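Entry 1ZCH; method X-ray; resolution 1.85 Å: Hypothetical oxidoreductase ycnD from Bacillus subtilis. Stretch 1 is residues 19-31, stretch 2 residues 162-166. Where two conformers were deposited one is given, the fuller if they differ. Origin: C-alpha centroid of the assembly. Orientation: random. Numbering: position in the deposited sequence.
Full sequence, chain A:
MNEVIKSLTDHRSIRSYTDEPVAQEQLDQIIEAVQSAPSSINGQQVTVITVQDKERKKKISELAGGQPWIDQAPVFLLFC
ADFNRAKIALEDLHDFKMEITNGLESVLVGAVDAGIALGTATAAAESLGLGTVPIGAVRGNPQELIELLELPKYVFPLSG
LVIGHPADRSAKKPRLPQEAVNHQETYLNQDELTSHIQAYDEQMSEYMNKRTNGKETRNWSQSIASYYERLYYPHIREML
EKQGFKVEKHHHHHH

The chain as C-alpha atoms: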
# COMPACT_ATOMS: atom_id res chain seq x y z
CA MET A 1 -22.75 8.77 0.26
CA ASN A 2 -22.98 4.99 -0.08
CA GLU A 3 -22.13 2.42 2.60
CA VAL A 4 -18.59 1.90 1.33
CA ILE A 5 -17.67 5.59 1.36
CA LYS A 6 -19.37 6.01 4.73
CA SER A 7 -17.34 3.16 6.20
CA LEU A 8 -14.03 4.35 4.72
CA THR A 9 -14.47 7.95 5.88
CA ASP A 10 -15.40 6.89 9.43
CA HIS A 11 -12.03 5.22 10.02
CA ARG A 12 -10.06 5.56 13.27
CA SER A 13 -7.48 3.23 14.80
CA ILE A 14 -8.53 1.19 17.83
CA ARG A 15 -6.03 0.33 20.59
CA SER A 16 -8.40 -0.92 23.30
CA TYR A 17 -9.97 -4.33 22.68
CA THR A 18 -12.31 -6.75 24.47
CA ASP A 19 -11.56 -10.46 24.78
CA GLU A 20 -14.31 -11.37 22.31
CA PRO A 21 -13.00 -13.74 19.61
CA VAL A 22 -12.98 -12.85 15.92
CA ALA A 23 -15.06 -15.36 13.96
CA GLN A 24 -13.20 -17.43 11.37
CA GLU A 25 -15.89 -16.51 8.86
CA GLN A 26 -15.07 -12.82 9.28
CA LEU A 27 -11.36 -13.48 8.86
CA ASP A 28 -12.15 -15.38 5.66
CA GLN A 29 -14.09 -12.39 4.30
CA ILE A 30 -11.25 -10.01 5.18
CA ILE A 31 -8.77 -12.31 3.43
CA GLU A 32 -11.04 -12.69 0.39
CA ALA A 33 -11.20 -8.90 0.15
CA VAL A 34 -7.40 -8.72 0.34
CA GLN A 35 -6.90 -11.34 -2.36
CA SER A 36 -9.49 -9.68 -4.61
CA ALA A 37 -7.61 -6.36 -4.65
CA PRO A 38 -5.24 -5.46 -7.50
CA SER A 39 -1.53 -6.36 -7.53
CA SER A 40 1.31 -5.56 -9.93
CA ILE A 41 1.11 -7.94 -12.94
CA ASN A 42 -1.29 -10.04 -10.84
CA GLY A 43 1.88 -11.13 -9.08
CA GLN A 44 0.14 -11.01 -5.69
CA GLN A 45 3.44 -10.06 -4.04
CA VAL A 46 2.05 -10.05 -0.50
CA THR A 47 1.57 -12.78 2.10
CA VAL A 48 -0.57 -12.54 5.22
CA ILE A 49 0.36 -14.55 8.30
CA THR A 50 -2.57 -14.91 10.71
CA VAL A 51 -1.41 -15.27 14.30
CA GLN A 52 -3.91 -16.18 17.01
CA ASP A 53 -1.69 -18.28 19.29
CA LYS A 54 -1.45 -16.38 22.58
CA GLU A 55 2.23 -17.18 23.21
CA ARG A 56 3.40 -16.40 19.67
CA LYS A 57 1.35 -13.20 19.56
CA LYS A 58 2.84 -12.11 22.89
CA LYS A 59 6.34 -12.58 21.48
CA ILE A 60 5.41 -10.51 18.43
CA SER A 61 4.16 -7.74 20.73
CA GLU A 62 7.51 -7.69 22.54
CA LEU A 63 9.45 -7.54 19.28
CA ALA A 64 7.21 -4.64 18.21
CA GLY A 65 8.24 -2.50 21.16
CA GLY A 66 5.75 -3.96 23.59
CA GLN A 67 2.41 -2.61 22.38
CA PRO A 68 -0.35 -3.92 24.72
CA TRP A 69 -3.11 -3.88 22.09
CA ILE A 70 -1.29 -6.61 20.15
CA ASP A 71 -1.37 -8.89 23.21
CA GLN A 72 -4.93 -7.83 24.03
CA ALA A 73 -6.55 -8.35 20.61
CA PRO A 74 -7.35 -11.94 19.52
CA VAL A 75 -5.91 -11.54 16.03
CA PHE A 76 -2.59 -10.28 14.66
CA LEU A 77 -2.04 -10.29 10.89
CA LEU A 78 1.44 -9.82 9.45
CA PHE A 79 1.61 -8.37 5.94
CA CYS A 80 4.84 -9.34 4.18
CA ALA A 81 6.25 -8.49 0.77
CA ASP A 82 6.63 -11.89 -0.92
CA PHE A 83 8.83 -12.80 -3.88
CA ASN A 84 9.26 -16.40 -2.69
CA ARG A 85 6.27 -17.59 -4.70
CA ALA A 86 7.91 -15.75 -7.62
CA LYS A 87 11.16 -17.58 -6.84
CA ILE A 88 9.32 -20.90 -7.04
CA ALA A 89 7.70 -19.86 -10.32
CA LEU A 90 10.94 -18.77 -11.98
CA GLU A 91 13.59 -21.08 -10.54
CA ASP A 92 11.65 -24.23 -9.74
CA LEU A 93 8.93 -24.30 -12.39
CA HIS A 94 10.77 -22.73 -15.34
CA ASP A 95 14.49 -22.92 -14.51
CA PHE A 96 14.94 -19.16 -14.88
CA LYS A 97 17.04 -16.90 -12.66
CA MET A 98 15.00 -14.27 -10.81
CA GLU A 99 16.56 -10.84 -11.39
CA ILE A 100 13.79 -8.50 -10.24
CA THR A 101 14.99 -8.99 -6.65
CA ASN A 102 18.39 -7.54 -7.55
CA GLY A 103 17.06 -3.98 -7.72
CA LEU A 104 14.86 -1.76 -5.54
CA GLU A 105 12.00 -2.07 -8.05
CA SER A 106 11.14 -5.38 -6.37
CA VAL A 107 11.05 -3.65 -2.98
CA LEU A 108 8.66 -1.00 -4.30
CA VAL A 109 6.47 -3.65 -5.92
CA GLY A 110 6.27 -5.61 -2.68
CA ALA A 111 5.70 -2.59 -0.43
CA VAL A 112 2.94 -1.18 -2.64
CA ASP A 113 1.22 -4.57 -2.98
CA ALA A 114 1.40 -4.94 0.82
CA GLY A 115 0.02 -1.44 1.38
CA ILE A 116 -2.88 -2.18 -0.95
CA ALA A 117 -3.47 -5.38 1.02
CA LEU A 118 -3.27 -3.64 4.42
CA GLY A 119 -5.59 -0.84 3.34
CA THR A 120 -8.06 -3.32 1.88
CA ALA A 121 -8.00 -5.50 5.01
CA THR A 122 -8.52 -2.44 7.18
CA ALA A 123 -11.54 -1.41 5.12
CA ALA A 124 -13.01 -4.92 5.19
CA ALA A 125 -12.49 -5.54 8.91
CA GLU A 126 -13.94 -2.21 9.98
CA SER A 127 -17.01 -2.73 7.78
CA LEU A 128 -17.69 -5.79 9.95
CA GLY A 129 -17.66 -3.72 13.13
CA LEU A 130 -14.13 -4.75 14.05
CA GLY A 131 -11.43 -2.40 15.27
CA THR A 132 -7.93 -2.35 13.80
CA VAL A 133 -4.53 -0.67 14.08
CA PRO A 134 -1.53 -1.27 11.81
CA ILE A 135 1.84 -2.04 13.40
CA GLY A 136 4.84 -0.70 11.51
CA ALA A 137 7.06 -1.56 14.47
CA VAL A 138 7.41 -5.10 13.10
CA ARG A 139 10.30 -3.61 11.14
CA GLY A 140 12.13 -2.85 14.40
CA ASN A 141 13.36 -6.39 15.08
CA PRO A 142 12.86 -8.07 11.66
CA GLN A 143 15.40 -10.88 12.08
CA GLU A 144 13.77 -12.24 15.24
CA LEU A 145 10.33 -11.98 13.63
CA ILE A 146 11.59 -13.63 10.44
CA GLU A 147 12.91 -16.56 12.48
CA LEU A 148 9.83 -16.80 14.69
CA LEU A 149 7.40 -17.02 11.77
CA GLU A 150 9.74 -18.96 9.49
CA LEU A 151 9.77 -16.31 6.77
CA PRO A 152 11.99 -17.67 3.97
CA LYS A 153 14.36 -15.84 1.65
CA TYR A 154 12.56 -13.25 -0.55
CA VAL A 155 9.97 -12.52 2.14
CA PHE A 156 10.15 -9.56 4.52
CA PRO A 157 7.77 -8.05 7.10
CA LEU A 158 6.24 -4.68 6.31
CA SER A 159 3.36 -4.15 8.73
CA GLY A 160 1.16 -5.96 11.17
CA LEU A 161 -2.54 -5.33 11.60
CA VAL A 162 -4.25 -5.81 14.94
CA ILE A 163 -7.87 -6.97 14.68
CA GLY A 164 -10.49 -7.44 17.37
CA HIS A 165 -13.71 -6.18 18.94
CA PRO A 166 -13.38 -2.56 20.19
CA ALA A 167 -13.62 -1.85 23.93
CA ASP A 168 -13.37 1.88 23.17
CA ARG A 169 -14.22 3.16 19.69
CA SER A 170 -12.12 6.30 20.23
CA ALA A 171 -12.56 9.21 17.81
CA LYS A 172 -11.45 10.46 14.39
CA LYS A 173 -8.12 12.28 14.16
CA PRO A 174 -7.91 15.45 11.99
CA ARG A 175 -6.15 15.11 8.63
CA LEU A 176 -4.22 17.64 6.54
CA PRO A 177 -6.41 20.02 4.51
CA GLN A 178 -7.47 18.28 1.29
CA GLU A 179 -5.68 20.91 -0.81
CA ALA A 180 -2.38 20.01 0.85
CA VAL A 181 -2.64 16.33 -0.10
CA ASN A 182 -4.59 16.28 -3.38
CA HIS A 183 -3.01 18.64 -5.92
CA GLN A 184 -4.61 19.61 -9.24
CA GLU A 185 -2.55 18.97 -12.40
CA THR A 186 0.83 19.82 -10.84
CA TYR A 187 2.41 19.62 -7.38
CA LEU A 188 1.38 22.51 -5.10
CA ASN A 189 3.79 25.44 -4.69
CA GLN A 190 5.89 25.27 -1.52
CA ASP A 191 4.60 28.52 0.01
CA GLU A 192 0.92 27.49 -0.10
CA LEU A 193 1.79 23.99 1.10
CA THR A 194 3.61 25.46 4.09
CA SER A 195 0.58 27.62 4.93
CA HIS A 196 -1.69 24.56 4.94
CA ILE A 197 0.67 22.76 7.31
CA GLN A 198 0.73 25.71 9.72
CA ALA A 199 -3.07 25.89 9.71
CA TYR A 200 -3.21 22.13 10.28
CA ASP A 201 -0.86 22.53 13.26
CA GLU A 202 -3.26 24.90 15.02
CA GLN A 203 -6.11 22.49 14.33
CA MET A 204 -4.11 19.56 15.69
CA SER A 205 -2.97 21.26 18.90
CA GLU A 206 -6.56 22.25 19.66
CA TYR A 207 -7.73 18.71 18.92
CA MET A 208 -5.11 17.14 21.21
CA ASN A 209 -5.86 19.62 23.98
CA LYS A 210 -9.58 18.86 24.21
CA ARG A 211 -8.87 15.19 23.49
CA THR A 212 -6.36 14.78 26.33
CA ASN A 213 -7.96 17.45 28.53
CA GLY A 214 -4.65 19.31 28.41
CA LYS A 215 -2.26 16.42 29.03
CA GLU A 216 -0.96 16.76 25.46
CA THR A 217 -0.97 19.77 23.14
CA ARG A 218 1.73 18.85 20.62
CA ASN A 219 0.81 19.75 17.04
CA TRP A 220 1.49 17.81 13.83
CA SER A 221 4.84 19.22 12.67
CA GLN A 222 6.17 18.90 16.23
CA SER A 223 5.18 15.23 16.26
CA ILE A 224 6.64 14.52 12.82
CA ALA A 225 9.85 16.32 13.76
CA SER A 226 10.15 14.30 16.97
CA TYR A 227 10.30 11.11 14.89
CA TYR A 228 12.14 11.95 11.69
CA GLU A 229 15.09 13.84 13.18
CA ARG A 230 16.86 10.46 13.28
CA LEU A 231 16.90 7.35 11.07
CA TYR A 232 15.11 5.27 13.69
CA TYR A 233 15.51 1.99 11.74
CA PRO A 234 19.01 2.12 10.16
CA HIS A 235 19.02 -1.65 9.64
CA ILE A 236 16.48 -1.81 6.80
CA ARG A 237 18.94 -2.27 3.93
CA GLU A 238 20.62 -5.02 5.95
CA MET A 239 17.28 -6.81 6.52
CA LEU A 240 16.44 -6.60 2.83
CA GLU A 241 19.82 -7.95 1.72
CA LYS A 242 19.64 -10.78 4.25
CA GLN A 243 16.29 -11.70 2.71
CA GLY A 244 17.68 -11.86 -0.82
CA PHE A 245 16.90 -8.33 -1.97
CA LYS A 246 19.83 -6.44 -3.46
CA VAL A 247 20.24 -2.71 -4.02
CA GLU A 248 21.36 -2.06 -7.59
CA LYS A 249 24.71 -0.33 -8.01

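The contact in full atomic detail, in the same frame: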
# COMPACT_ATOMS: atom_id res chain seq x y z
N ASP A 19 -12.11 -9.12 24.94
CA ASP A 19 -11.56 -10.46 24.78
C ASP A 19 -12.41 -11.31 23.84
O ASP A 19 -12.16 -12.50 23.66
CB ASP A 19 -11.47 -11.15 26.15
CG ASP A 19 -12.83 -11.39 26.77
OD1 ASP A 19 -13.66 -10.46 26.77
OD2 ASP A 19 -13.07 -12.51 27.26
N GLU A 20 -13.41 -10.68 23.23
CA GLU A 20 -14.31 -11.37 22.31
C GLU A 20 -13.52 -11.90 21.12
O GLU A 20 -12.72 -11.18 20.52
CB GLU A 20 -15.40 -10.41 21.81
CG GLU A 20 -16.64 -11.10 21.23
CD GLU A 20 -17.58 -10.13 20.53
OE1 GLU A 20 -17.69 -8.97 20.97
OE2 GLU A 20 -18.21 -10.53 19.53
N PRO A 21 -13.73 -13.17 20.75
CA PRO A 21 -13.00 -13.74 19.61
C PRO A 21 -13.48 -13.19 18.27
O PRO A 21 -14.59 -12.67 18.16
CB PRO A 21 -13.28 -15.23 19.75
CG PRO A 21 -14.68 -15.25 20.29
CD PRO A 21 -14.62 -14.17 21.35
N VAL A 22 -12.62 -13.30 17.26
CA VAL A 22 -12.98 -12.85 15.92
C VAL A 22 -13.34 -14.12 15.16
O VAL A 22 -12.51 -15.02 15.03
CB VAL A 22 -11.80 -12.14 15.22
CG1 VAL A 22 -12.18 -11.79 13.79
CG2 VAL A 22 -11.44 -10.87 15.99
N ALA A 23 -14.57 -14.20 14.69
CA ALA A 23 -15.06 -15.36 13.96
C ALA A 23 -14.22 -15.69 12.72
O ALA A 23 -13.82 -14.79 11.97
CB ALA A 23 -16.52 -15.16 13.56
N GLN A 24 -13.97 -16.98 12.51
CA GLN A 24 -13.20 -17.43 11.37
C GLN A 24 -13.84 -16.94 10.08
O GLN A 24 -13.15 -16.57 9.13
CB GLN A 24 -13.12 -18.96 11.35
CG GLN A 24 -12.44 -19.55 10.12
CD GLN A 24 -11.02 -19.03 9.95
OE1 GLN A 24 -10.21 -19.13 10.87
NE2 GLN A 24 -10.72 -18.49 8.78
N GLU A 25 -15.17 -16.95 10.04
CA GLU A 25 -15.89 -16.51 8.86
C GLU A 25 -15.56 -15.06 8.51
O GLU A 25 -15.46 -14.72 7.33
CB GLU A 25 -17.40 -16.64 9.08
CG GLU A 25 -18.21 -16.52 7.80
CD GLU A 25 -19.70 -16.69 8.03
OE1 GLU A 25 -20.08 -17.46 8.94
OE2 GLU A 25 -20.49 -16.06 7.30
N GLN A 26 -15.40 -14.22 9.52
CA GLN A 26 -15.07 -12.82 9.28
C GLN A 26 -13.65 -12.71 8.75
O GLN A 26 -13.37 -11.93 7.84
CB GLN A 26 -15.24 -11.99 10.56
CG GLN A 26 -16.68 -11.94 11.07
CD GLN A 26 -16.86 -10.99 12.24
OE1 GLN A 26 -16.10 -11.03 13.20
NE2 GLN A 26 -17.88 -10.14 12.16
N LEU A 27 -12.74 -13.49 9.32
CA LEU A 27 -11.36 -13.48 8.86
C LEU A 27 -11.31 -13.92 7.40
O LEU A 27 -10.55 -13.37 6.61
CB LEU A 27 -10.49 -14.40 9.73
CG LEU A 27 -10.23 -13.91 11.16
CD1 LEU A 27 -9.38 -14.93 11.91
CD2 LEU A 27 -9.53 -12.56 11.12
N ASP A 28 -12.13 -14.90 7.04
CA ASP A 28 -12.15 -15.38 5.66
C ASP A 28 -12.58 -14.26 4.71
O ASP A 28 -12.02 -14.09 3.63
CB ASP A 28 -13.12 -16.56 5.48
CG ASP A 28 -12.64 -17.82 6.16
OD1 ASP A 28 -11.41 -18.02 6.27
OD2 ASP A 28 -13.49 -18.63 6.58
N GLN A 29 -13.59 -13.49 5.12
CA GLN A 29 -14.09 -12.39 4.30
C GLN A 29 -13.02 -11.31 4.13
O GLN A 29 -12.85 -10.77 3.04
CB GLN A 29 -15.34 -11.77 4.93
CG GLN A 29 -16.55 -12.69 4.92
CD GLN A 29 -17.75 -12.07 5.60
OE1 GLN A 29 -18.26 -11.04 5.17
NE2 GLN A 29 -18.20 -12.70 6.68
N ILE A 30 -12.31 -11.01 5.21
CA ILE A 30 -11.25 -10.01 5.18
C ILE A 30 -10.16 -10.48 4.21
O ILE A 30 -9.67 -9.70 3.39
CB ILE A 30 -10.67 -9.81 6.60
CG1 ILE A 30 -11.73 -9.16 7.49
CG2 ILE A 30 -9.39 -8.96 6.53
CD1 ILE A 30 -11.36 -9.12 8.96
N ILE A 31 -9.80 -11.75 4.30
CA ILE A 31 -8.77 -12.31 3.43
C ILE A 31 -9.24 -12.34 1.97
O ILE A 31 -8.46 -12.06 1.06
CB ILE A 31 -8.37 -13.74 3.87
CG1 ILE A 31 -7.72 -13.67 5.26
CG2 ILE A 31 -7.43 -14.36 2.86
CD1 ILE A 31 -6.47 -12.80 5.33
N VAL A 162 -3.54 -5.28 13.79
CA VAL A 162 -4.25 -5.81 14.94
C VAL A 162 -5.74 -5.80 14.60
O VAL A 162 -6.23 -4.85 14.00
CB VAL A 162 -3.99 -4.93 16.19
CG1 VAL A 162 -4.87 -5.39 17.34
CG2 VAL A 162 -2.52 -5.01 16.58
N ILE A 163 -6.44 -6.88 14.94
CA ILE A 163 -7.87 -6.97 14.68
C ILE A 163 -8.59 -7.56 15.89
O ILE A 163 -8.12 -8.52 16.50
CB ILE A 163 -8.17 -7.85 13.44
CG1 ILE A 163 -7.48 -7.27 12.21
CG2 ILE A 163 -9.68 -7.92 13.21
CD1 ILE A 163 -7.72 -8.06 10.93
N GLY A 164 -9.72 -6.96 16.24
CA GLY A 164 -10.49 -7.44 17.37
C GLY A 164 -11.73 -6.60 17.60
O GLY A 164 -12.00 -5.67 16.84
N HIS A 165 -12.50 -6.93 18.62
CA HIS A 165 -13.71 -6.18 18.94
C HIS A 165 -13.32 -5.00 19.83
O HIS A 165 -12.66 -5.16 20.85
CB HIS A 165 -14.72 -7.10 19.63
CG HIS A 165 -15.24 -8.18 18.73
ND1 HIS A 165 -16.21 -7.95 17.78
CD2 HIS A 165 -14.87 -9.48 18.58
CE1 HIS A 165 -16.42 -9.05 17.08
NE2 HIS A 165 -15.62 -9.99 17.55
N PRO A 166 -13.71 -3.78 19.43
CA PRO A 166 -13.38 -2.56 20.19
C PRO A 166 -13.97 -2.50 21.60
O PRO A 166 -15.13 -2.86 21.81
CB PRO A 166 -13.92 -1.44 19.31
CG PRO A 166 -13.98 -2.05 17.93
CD PRO A 166 -14.47 -3.44 18.22
O HOH W 1 -11.72 -8.75 20.51
O HOH W 2 -16.30 -11.82 15.49

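The segment 19-31 enters this contact as an extended loop and leaves it as a helix, which begins at Q24, while residues 162-164 belong to a strand that begins earlier, and the chain continues into H165 and P166. The two pieces lie at least 133 residues apart in sequence wherever they touch, and together they bury 349 Å² against each other. H165 contributes the most covered area of any residue here, and much of the contact is organised around its imidazole.

D19 is exposed, points away and makes no contact, a comfortable setting for a charged side chain. E20 is the first residue to engage. Its CA-to-CB bond points toward the strand segment, and its extended side chain, with chi1 and chi2 both t, carries the carboxylate over one face of the H165 ring. There E20 OE2 lies 3.3 Å from H165 NE2, but the angle is poor and no hydrogen bond results: a ring nitrogen directs its hydrogen or lone pair in the ring plane, whereas this oxygen sits above it. The backbone of E20 makes a better-defined link, through water 1. This water donates to E20 O at 2.6 Å and accepts from H165 N at 2.7 Å, so it joins the two main chains where their CA atoms are 6.2 Å apart.

The CA-to-CB bond of P21 points away from the other stretch, yet its carbonyl is the direct polar anchor of the contact. H165 NE2 donates to P21 O at 2.9 Å; the oxygen lies at the ring edge, near its plane, but the N-H...O angle of 128° makes the bond weak. Proline lacks an amide hydrogen but keeps a full carbonyl acceptor, and that is the group used here.

V22 is buried, and its branched apolar side chain suits the place. Its CG2 packs 3.8 Å from G164 CA and 4.4 Å from I163 CG2. V22 CG2 rests against the backbone of G164, which has no side chain.

A23 holds the N-cap position. Its side chain stays clear of the strand, while A23 O accepts from L27 N at 3.1 Å to open the helical pattern. Its amide donates to water 2, with A23 N 3.0 Å from the water oxygen. Water 2 in turn donates to Q26 OE1 at 2.4 Å and is hydrogen-bonded to H165 NE2 at 2.8 Å, so a single water gathers the helix start, a helical side chain and the imidazole. Glutamine can fill this role: its side chain reaches back toward the helix start, and its amide oxygen accepts from the water.

Q24, E25, D28 and Q29 are out of reach of the strand; Q24 NE2 instead donates to D28 OD1 at 2.6 Å, one turn along the helix. Four residues after Q26, the buried I30 again points toward the strand, and its CD1 meets I163 CD1 at 4.3 Å. Two isoleucines thus extend the contact into the apolar interior.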